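Local coordinates for galactokinase (Bifidobacterium longum subsp. infantis ATCC 15697 = JCM 1222 = DSM 20088, PDB 6TEQ), which probably catalyses the ATP-dependent phosphorylation of galactose, as a member of the GalK subfamily of GHMP kinases, and here holds a 2-fluoro analogue of that sugar, at residues M296-R301 with D339-V344; V304-R309 with N330-S335. All blocks are in the same frame, centred on the assembly; numbering follows the deposited sequence.

Interaction 1. Residues M296-R301 with D339-V344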
ATOM      1  N   MET A 296      -7.809   4.859  23.633  1.00 17.66           N
ATOM      2  CA  MET A 296      -7.079   3.580  23.460  1.00 13.74           C
ATOM      3  C   MET A 296      -8.068   2.409  23.331  1.00 13.69           C
ATOM      4  O   MET A 296      -7.849   1.505  22.475  1.00 15.92           O
ATOM      5  CB  MET A 296      -6.105   3.360  24.620  1.00 18.02           C
ATOM      6  CG  MET A 296      -5.167   2.222  24.378  1.00 15.19           C
ATOM      7  SD  MET A 296      -4.065   1.947  25.692  1.00 19.18           S
ATOM      8  CE  MET A 296      -2.994   3.362  25.496  1.00 20.10           C
ATOM      9  N   LYS A 297      -9.202   2.450  24.007  1.00 15.29           N
ATOM     10  CA  LYS A 297     -10.212   1.361  23.921  1.00 15.67           C
ATOM     11  C   LYS A 297     -10.730   1.310  22.483  1.00 13.59           C
ATOM     12  O   LYS A 297     -10.859   0.248  21.917  1.00 15.21           O
ATOM     13  CB  LYS A 297     -11.420   1.591  24.858  1.00 15.63           C
ATOM     14  CG  LYS A 297     -11.131   1.583  26.332  1.00 15.38           C
ATOM     15  CD  LYS A 297     -12.421   1.939  27.099  1.00 15.57           C
ATOM     16  CE  LYS A 297     -12.314   2.226  28.573  1.00 21.67           C
ATOM     17  NZ  LYS A 297     -11.983   1.034  29.322  1.00 23.18           N
ATOM     18  N   LYS A 298     -11.015   2.468  21.936  1.00 13.96           N
ATOM     19  CA  LYS A 298     -11.514   2.599  20.574  1.00 14.13           C
ATOM     20  C   LYS A 298     -10.488   2.004  19.594  1.00 13.67           C
ATOM     21  O   LYS A 298     -10.894   1.278  18.632  1.00 14.40           O
ATOM     22  CB  LYS A 298     -11.871   4.051  20.270  1.00 15.15           C
ATOM     23  CG  LYS A 298     -13.069   4.691  20.926  1.00 19.36           C
ATOM     24  CD  LYS A 298     -13.233   6.138  20.380  1.00 26.95           C
ATOM     25  CE  LYS A 298     -14.466   6.842  20.815  1.00 32.22           C
ATOM     26  NZ  LYS A 298     -14.287   8.260  20.410  1.00 39.20           N
ATOM     27  N   ARG A 299      -9.231   2.407  19.686  1.00 12.63           N
ATOM     28  CA  ARG A 299      -8.187   1.896  18.774  1.00 13.41           C
ATOM     29  C   ARG A 299      -8.116   0.362  18.843  1.00 11.21           C
ATOM     30  O   ARG A 299      -8.054  -0.271  17.783  1.00 15.42           O
ATOM     31  CB  ARG A 299      -6.814   2.472  19.045  1.00 15.79           C
ATOM     32  CG  ARG A 299      -6.715   3.985  19.106  1.00 15.74           C
ATOM     33  CD  ARG A 299      -7.278   4.674  17.887  1.00 14.35           C
ATOM     34  NE  ARG A 299      -7.005   6.085  17.873  1.00 13.01           N
ATOM     35  CZ  ARG A 299      -7.894   7.101  17.851  1.00 15.00           C
ATOM     36  NH1 ARG A 299      -9.211   6.893  17.783  1.00 15.53           N
ATOM     37  NH2 ARG A 299      -7.438   8.351  17.894  1.00 16.78           N
ATOM     38  N   VAL A 300      -8.088  -0.218  20.018  1.00 14.19           N
ATOM     39  CA  VAL A 300      -8.047  -1.702  20.220  1.00 14.64           C
ATOM     40  C   VAL A 300      -9.290  -2.371  19.655  1.00 15.61           C
ATOM     41  O   VAL A 300      -9.198  -3.360  18.916  1.00 14.82           O
ATOM     42  CB  VAL A 300      -7.779  -2.091  21.677  1.00 13.49           C
ATOM     43  CG1 VAL A 300      -7.967  -3.610  21.953  1.00 15.15           C
ATOM     44  CG2 VAL A 300      -6.366  -1.673  22.006  1.00 14.10           C
ATOM     45  N   ARG A 301     -10.452  -1.787  19.865  1.00 15.46           N
ATOM     46  CA  ARG A 301     -11.692  -2.367  19.300  1.00 14.18           C
ATOM     47  C   ARG A 301     -11.557  -2.412  17.769  1.00 12.43           C
ATOM     48  O   ARG A 301     -11.941  -3.393  17.165  1.00 13.22           O
ATOM     49  CB  ARG A 301     -12.911  -1.616  19.812  1.00 14.55           C
ATOM     50  CG  ARG A 301     -14.211  -2.094  19.191  1.00 16.85           C
ATOM     51  CD  ARG A 301     -15.388  -1.626  19.987  1.00 16.27           C
ATOM     52  NE  ARG A 301     -15.466  -0.213  19.878  1.00 14.87           N
ATOM     53  CZ  ARG A 301     -15.717   0.590  20.865  1.00 16.87           C
ATOM     54  NH1 ARG A 301     -15.896   0.063  22.079  1.00 23.14           N
ATOM     55  NH2 ARG A 301     -15.721   1.903  20.645  1.00 22.60           N
ATOM     56  N   ASP A 339     -13.891   4.540  15.420  1.00 12.92           N
ATOM     57  CA  ASP A 339     -12.980   3.984  16.451  1.00 13.06           C
ATOM     58  C   ASP A 339     -11.545   4.404  16.145  1.00 13.83           C
ATOM     59  O   ASP A 339     -10.822   4.644  17.069  1.00 15.64           O
ATOM     60  CB  ASP A 339     -13.156   2.483  16.600  1.00 13.89           C
ATOM     61  CG  ASP A 339     -14.350   2.150  17.497  1.00 15.72           C
ATOM     62  OD1 ASP A 339     -14.764   3.032  18.347  1.00 17.64           O
ATOM     63  OD2 ASP A 339     -14.838   1.020  17.420  1.00 16.81           O
ATOM     64  N   TYR A 340     -11.087   4.211  14.909  1.00 12.96           N
ATOM     65  CA  TYR A 340      -9.683   4.548  14.587  1.00 12.78           C
ATOM     66  C   TYR A 340      -9.474   6.018  14.235  1.00 12.88           C
ATOM     67  O   TYR A 340      -8.314   6.532  14.421  1.00 16.18           O
ATOM     68  CB  TYR A 340      -9.099   3.628  13.543  1.00 12.98           C
ATOM     69  CG  TYR A 340      -7.732   3.115  13.865  1.00 14.09           C
ATOM     70  CD1 TYR A 340      -7.530   2.309  15.002  1.00 12.52           C
ATOM     71  CD2 TYR A 340      -6.608   3.457  13.103  1.00 11.81           C
ATOM     72  CE1 TYR A 340      -6.296   1.865  15.353  1.00 13.09           C
ATOM     73  CE2 TYR A 340      -5.348   2.979  13.460  1.00 13.02           C
ATOM     74  CZ  TYR A 340      -5.199   2.150  14.563  1.00 14.49           C
ATOM     75  OH  TYR A 340      -3.965   1.694  14.925  1.00 16.14           O
ATOM     76  N   GLU A 341     -10.547   6.730  13.897  1.00 13.35           N
ATOM     77  CA  GLU A 341     -10.510   8.218  13.706  1.00 13.96           C
ATOM     78  C   GLU A 341      -9.419   8.549  12.681  1.00 14.43           C
ATOM     79  O   GLU A 341      -8.596   9.449  12.925  1.00 15.57           O
ATOM     80  CB  GLU A 341     -10.382   8.940  15.033  1.00 14.73           C
ATOM     81  CG  GLU A 341     -11.594   8.744  15.907  1.00 18.14           C
ATOM     82  CD  GLU A 341     -11.445   9.619  17.132  1.00 17.23           C
ATOM     83  OE1 GLU A 341     -10.752   9.172  18.099  1.00 17.54           O
ATOM     84  OE2 GLU A 341     -11.859  10.806  17.048  1.00 27.77           O
ATOM     85  N   VAL A 342      -9.438   7.850  11.527  1.00 14.29           N
ATOM     86  CA  VAL A 342      -8.457   8.148  10.442  1.00 14.76           C
ATOM     87  C   VAL A 342      -9.163   8.584   9.160  1.00 12.63           C
ATOM     88  O   VAL A 342      -8.538   8.592   8.128  1.00 15.24           O
ATOM     89  CB  VAL A 342      -7.471   6.991  10.184  1.00 13.29           C
ATOM     90  CG1 VAL A 342      -6.667   6.664  11.419  1.00 12.76           C
ATOM     91  CG2 VAL A 342      -8.206   5.761   9.642  1.00 13.04           C
ATOM     92  N   THR A 343     -10.437   8.922   9.217  1.00 13.21           N
ATOM     93  CA  THR A 343     -11.131   9.425   8.027  1.00 13.20           C
ATOM     94  C   THR A 343     -11.214  10.951   8.091  1.00 13.86           C
ATOM     95  O   THR A 343     -10.872  11.586   9.118  1.00 16.89           O
ATOM     96  CB  THR A 343     -12.505   8.778   7.864  1.00 13.52           C
ATOM     97  OG1 THR A 343     -13.399   9.260   8.868  1.00 15.06           O
ATOM     98  CG2 THR A 343     -12.429   7.258   7.826  1.00 12.53           C
ATOM     99  N   VAL A 344     -11.624  11.513   6.983  1.00 14.69           N
ATOM    100  CA  VAL A 344     -11.802  12.966   6.767  1.00 13.24           C
ATOM    101  C   VAL A 344     -13.082  13.083   5.986  1.00 14.18           C
ATOM    102  O   VAL A 344     -13.544  12.097   5.382  1.00 13.70           O
ATOM    103  CB  VAL A 344     -10.600  13.608   6.052  1.00 14.88           C
ATOM    104  CG1 VAL A 344      -9.336  13.469   6.874  1.00 17.76           C
ATOM    105  CG2 VAL A 344     -10.397  13.051   4.649  1.00 14.70           C
TER
HETATM  106  O   HOH W   1      -8.482  11.066  18.856  1.00 36.66           O
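Arg299 reaches Glu341 by a bend, Arg301 reaches Asp339 by another. In Arg299 the chain bends at chi2 (-54°), which places CD; in Arg301, CG stands anti to the backbone N and the bend comes later, at chi3 of 67°, which places NE. The result is two arginines of one helix gripping two acids of one loop in different ways. Arg301 takes Asp339 side-on with two nitrogens, one for each oxygen: NE meets OD2 at 2.8 Å from above the carboxylate plane, and NH2 meets OD1 at 2.7 Å on its syn side. The two flat groups are turned 43° apart, so the pair is twisted rather than coplanar. Arg299 instead spends NH1 twice, on Glu341 OE1 at 2.8 Å, approached on the anti side, and on the backbone O of Asp339 at 2.9 Å, both close to the guanidinium plane. A water spans Arg299 NH2 and Glu341 OE1, supplementing a weak direct bond between them.

In this GHMP-kinase chain the contact pins the link between helices 322-338 and 345-356 to helix 294-318; Glu341, with positive phi, is the first residue to leave helical geometry. The backbone O of Tyr340 lies over the centre of the Arg299 guanidinium, 3.4 Å above its plane. The hydrogen bond to that oxygen comes from NE of Arg251, on helix 247-262. Arg299 CD also packs on Tyr340 CD1 at 3.7 Å. The Tyr340 ring meets those of His47, a galactose-binding residue, and His302, while its hydroxyl is hydrogen-bonded to that of Tyr50 in the sugar pocket. On the flank, the aliphatic part of Lys298 lies across Asp339, with CG 3.5 Å from OD1.

Interaction 2. Residues V304-R309 with N330-S335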
ATOM      1  N   VAL A 304      -9.086  -5.282  16.731  1.00 11.71           N
ATOM      2  CA  VAL A 304      -9.586  -6.634  17.034  1.00 14.09           C
ATOM      3  C   VAL A 304     -10.686  -6.959  16.047  1.00 12.47           C
ATOM      4  O   VAL A 304     -10.654  -8.044  15.480  1.00 14.26           O
ATOM      5  CB  VAL A 304     -10.099  -6.708  18.472  1.00 11.69           C
ATOM      6  CG1 VAL A 304     -10.993  -7.907  18.694  1.00 15.46           C
ATOM      7  CG2 VAL A 304      -8.945  -6.681  19.428  1.00 13.98           C
ATOM      8  N   THR A 305     -11.634  -6.079  15.851  1.00 14.46           N
ATOM      9  CA  THR A 305     -12.791  -6.332  14.951  1.00 13.73           C
ATOM     10  C   THR A 305     -12.311  -6.402  13.499  1.00 10.93           C
ATOM     11  O   THR A 305     -12.848  -7.163  12.703  1.00 11.53           O
ATOM     12  CB  THR A 305     -13.959  -5.370  15.185  1.00 15.11           C
ATOM     13  OG1 THR A 305     -13.551  -4.038  14.873  1.00 12.64           O
ATOM     14  CG2 THR A 305     -14.515  -5.492  16.601  1.00 13.92           C
ATOM     15  N   GLU A 306     -11.313  -5.588  13.149  1.00 11.09           N
ATOM     16  CA  GLU A 306     -10.849  -5.529  11.742  1.00 11.80           C
ATOM     17  C   GLU A 306     -10.181  -6.860  11.425  1.00  8.81           C
ATOM     18  O   GLU A 306     -10.332  -7.350  10.254  1.00 12.61           O
ATOM     19  CB  GLU A 306      -9.892  -4.345  11.547  1.00 11.92           C
ATOM     20  CG  GLU A 306      -9.485  -4.124  10.124  1.00 11.60           C
ATOM     21  CD  GLU A 306     -10.515  -3.486   9.224  1.00 13.10           C
ATOM     22  OE1 GLU A 306     -11.692  -3.332   9.639  1.00 13.30           O
ATOM     23  OE2 GLU A 306     -10.120  -3.217   8.096  1.00 11.67           O
ATOM     24  N   ILE A 307      -9.354  -7.394  12.304  1.00 12.53           N
ATOM     25  CA  ILE A 307      -8.662  -8.668  12.014  1.00 12.14           C
ATOM     26  C   ILE A 307      -9.731  -9.735  11.734  1.00 11.57           C
ATOM     27  O   ILE A 307      -9.605 -10.475  10.713  1.00 12.49           O
ATOM     28  CB  ILE A 307      -7.692  -9.066  13.138  1.00 14.01           C
ATOM     29  CG1 ILE A 307      -6.512  -8.080  13.263  1.00 12.27           C
ATOM     30  CG2 ILE A 307      -7.192 -10.478  12.941  1.00 14.57           C
ATOM     31  CD1 ILE A 307      -5.627  -8.250  14.492  1.00 15.03           C
ATOM     32  N   GLU A 308     -10.782  -9.784  12.546  1.00 13.06           N
ATOM     33  CA  GLU A 308     -11.828 -10.782  12.321  1.00 13.52           C
ATOM     34  C   GLU A 308     -12.552 -10.481  11.004  1.00 12.26           C
ATOM     35  O   GLU A 308     -12.888 -11.415  10.258  1.00 14.53           O
ATOM     36  CB  GLU A 308     -12.849 -10.818  13.459  1.00 13.95           C
ATOM     37  CG  GLU A 308     -13.622 -12.109  13.403  1.00 16.26           C
ATOM     38  CD  GLU A 308     -12.828 -13.365  13.763  1.00 21.35           C
ATOM     39  OE1 GLU A 308     -12.412 -13.481  14.857  1.00 27.95           O
ATOM     40  OE2 GLU A 308     -12.641 -14.220  12.929  1.00 29.27           O
ATOM     41  N   ARG A 309     -12.797  -9.208  10.665  1.00 12.31           N
ATOM     42  CA  ARG A 309     -13.442  -8.883   9.394  1.00 11.84           C
ATOM     43  C   ARG A 309     -12.632  -9.454   8.246  1.00  9.86           C
ATOM     44  O   ARG A 309     -13.244  -9.774   7.192  1.00 10.25           O
ATOM     45  CB  ARG A 309     -13.645  -7.380   9.249  1.00 11.81           C
ATOM     46  CG  ARG A 309     -14.803  -6.871  10.089  1.00 12.26           C
ATOM     47  CD  ARG A 309     -15.165  -5.440   9.776  1.00 12.77           C
ATOM     48  NE  ARG A 309     -14.156  -4.516  10.306  1.00 13.11           N
ATOM     49  CZ  ARG A 309     -14.198  -4.008  11.541  1.00 11.06           C
ATOM     50  NH1 ARG A 309     -15.249  -4.238  12.306  1.00 13.01           N
ATOM     51  NH2 ARG A 309     -13.283  -3.143  11.929  1.00 12.50           N
ATOM     52  N   ASN A 330     -18.143  -2.061   4.608  1.00 10.88           N
ATOM     53  CA  ASN A 330     -18.804  -0.949   5.282  1.00 11.80           C
ATOM     54  C   ASN A 330     -18.434  -0.925   6.764  1.00 10.36           C
ATOM     55  O   ASN A 330     -18.170   0.192   7.296  1.00 12.11           O
ATOM     56  CB  ASN A 330     -20.314  -1.034   5.107  1.00 10.89           C
ATOM     57  CG  ASN A 330     -20.795  -0.700   3.713  1.00 10.64           C
ATOM     58  OD1 ASN A 330     -20.049  -0.032   3.001  1.00 12.15           O
ATOM     59  ND2 ASN A 330     -22.038  -1.074   3.422  1.00 13.52           N
ATOM     60  N   ALA A 331     -18.385  -2.047   7.425  1.00 10.20           N
ATOM     61  CA  ALA A 331     -18.060  -2.081   8.875  1.00 10.43           C
ATOM     62  C   ALA A 331     -16.581  -1.705   9.085  1.00 10.88           C
ATOM     63  O   ALA A 331     -16.236  -1.073  10.061  1.00 12.36           O
ATOM     64  CB  ALA A 331     -18.294  -3.465   9.415  1.00 12.54           C
ATOM     65  N   SER A 332     -15.719  -2.070   8.162  1.00  9.61           N
ATOM     66  CA  SER A 332     -14.303  -1.638   8.193  1.00 10.56           C
ATOM     67  C   SER A 332     -14.214  -0.125   8.137  1.00 11.24           C
ATOM     68  O   SER A 332     -13.494   0.471   8.972  1.00 11.50           O
ATOM     69  CB  SER A 332     -13.501  -2.356   7.115  1.00 11.03           C
ATOM     70  OG  SER A 332     -12.222  -1.766   6.979  1.00 11.52           O
ATOM     71  N   HIS A 333     -14.839   0.471   7.137  1.00 11.69           N
ATOM     72  CA  HIS A 333     -14.837   1.942   7.065  1.00 11.49           C
ATOM     73  C   HIS A 333     -15.405   2.547   8.342  1.00  9.36           C
ATOM     74  O   HIS A 333     -14.835   3.509   8.857  1.00 10.86           O
ATOM     75  CB  HIS A 333     -15.707   2.419   5.935  1.00  9.87           C
ATOM     76  CG  HIS A 333     -15.623   3.872   5.772  1.00 12.53           C
ATOM     77  ND1 HIS A 333     -14.503   4.502   5.183  1.00 11.61           N
ATOM     78  CD2 HIS A 333     -16.456   4.853   6.192  1.00 13.14           C
ATOM     79  CE1 HIS A 333     -14.678   5.812   5.245  1.00 13.37           C
ATOM     80  NE2 HIS A 333     -15.834   6.051   5.935  1.00 14.54           N
ATOM     81  N   ASP A 334     -16.565   2.050   8.766  1.00 11.42           N
ATOM     82  CA  ASP A 334     -17.232   2.673   9.896  1.00 11.52           C
ATOM     83  C   ASP A 334     -16.330   2.596  11.121  1.00 12.20           C
ATOM     84  O   ASP A 334     -16.321   3.567  11.942  1.00 14.38           O
ATOM     85  CB  ASP A 334     -18.605   2.067  10.166  1.00 11.28           C
ATOM     86  CG  ASP A 334     -19.627   2.283   9.091  1.00 11.76           C
ATOM     87  OD1 ASP A 334     -19.397   3.106   8.176  1.00 13.04           O
ATOM     88  OD2 ASP A 334     -20.690   1.649   9.252  1.00 15.77           O
ATOM     89  N   SER A 335     -15.611   1.510  11.266  1.00 10.82           N
ATOM     90  CA  SER A 335     -14.680   1.361  12.379  1.00 10.54           C
ATOM     91  C   SER A 335     -13.515   2.356  12.219  1.00 10.47           C
ATOM     92  O   SER A 335     -13.079   2.927  13.208  1.00 12.56           O
ATOM     93  CB  SER A 335     -14.189  -0.027  12.395  1.00  9.89           C
ATOM     94  OG  SER A 335     -13.325  -0.280  13.479  1.00 12.61           O
TER
HETATM   95  O   HOH W   2     -14.454  -1.128  15.785  1.00 14.01           O
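Arg309 crosses to Ala331, Ser332 and Ser335 by a chain that can be followed atom by atom. From CB, CG leaves anti to the carbonyl carbon, and CD comes to rest on the methyl CB of Ala331 at 3.7 Å. A bend at chi3 of -73° then places NE beside Ser332, 3.6 Å from its CA. At the tip, Ala331 O lies over the centre of one guanidinium face and Thr305 O over the opposite one, while NH2 stands 3.3 Å from Ser335 CB. Within its own helix, Arg309 brings both NE and NH2, each at 2.8 Å, to the single oxygen OE1 of Glu306, which lies in the guanidinium plane. The other carboxylate oxygen faces helix 330-335: Ser332 OG donates to the syn lone pair of Glu306 OE2 at 2.8 Å. That same OE2 accepts hydrogen bonds from the backbone N-H groups of Gly45 and Glu46. An alanine in place of Glu306 would probably leave the Arg309 guanidinium without its ion-pair mate and those two amides and the serine hydroxyl without their acceptor. A water links Thr305 OG1, itself hydrogen-bonded to Arg301 O, to Ser335 OG, which is hydrogen-bonded to His302 ND1. The whole forms a near-antiparallel helix pair, axes 10.2 Å apart at -162°, bridged by a partly buried polar network that extends through Glu306 to the backbone at Glu46, a galactose-binding residue.

Read from the N terminus, helix 294-318 enters first at 296-301, the opening half of interaction 1, and then at 304-309, the opening half of interaction 2. The chain turns into helix 322-338, where 330-335 closes the shorter loop, of 20 intervening residues; just beyond that helix, 339-344 closes the longer one, of 37. The contacts therefore nest without crossing, as in a helical hairpin. Interaction 2 joins the two helices directly, whereas interaction 1 fastens the exit toward helix 345-356 onto the earlier part of the first helix. Their centres lie 11 Å apart, and Tyr340 N probably bonds to Ser335 O at 2.9 Å.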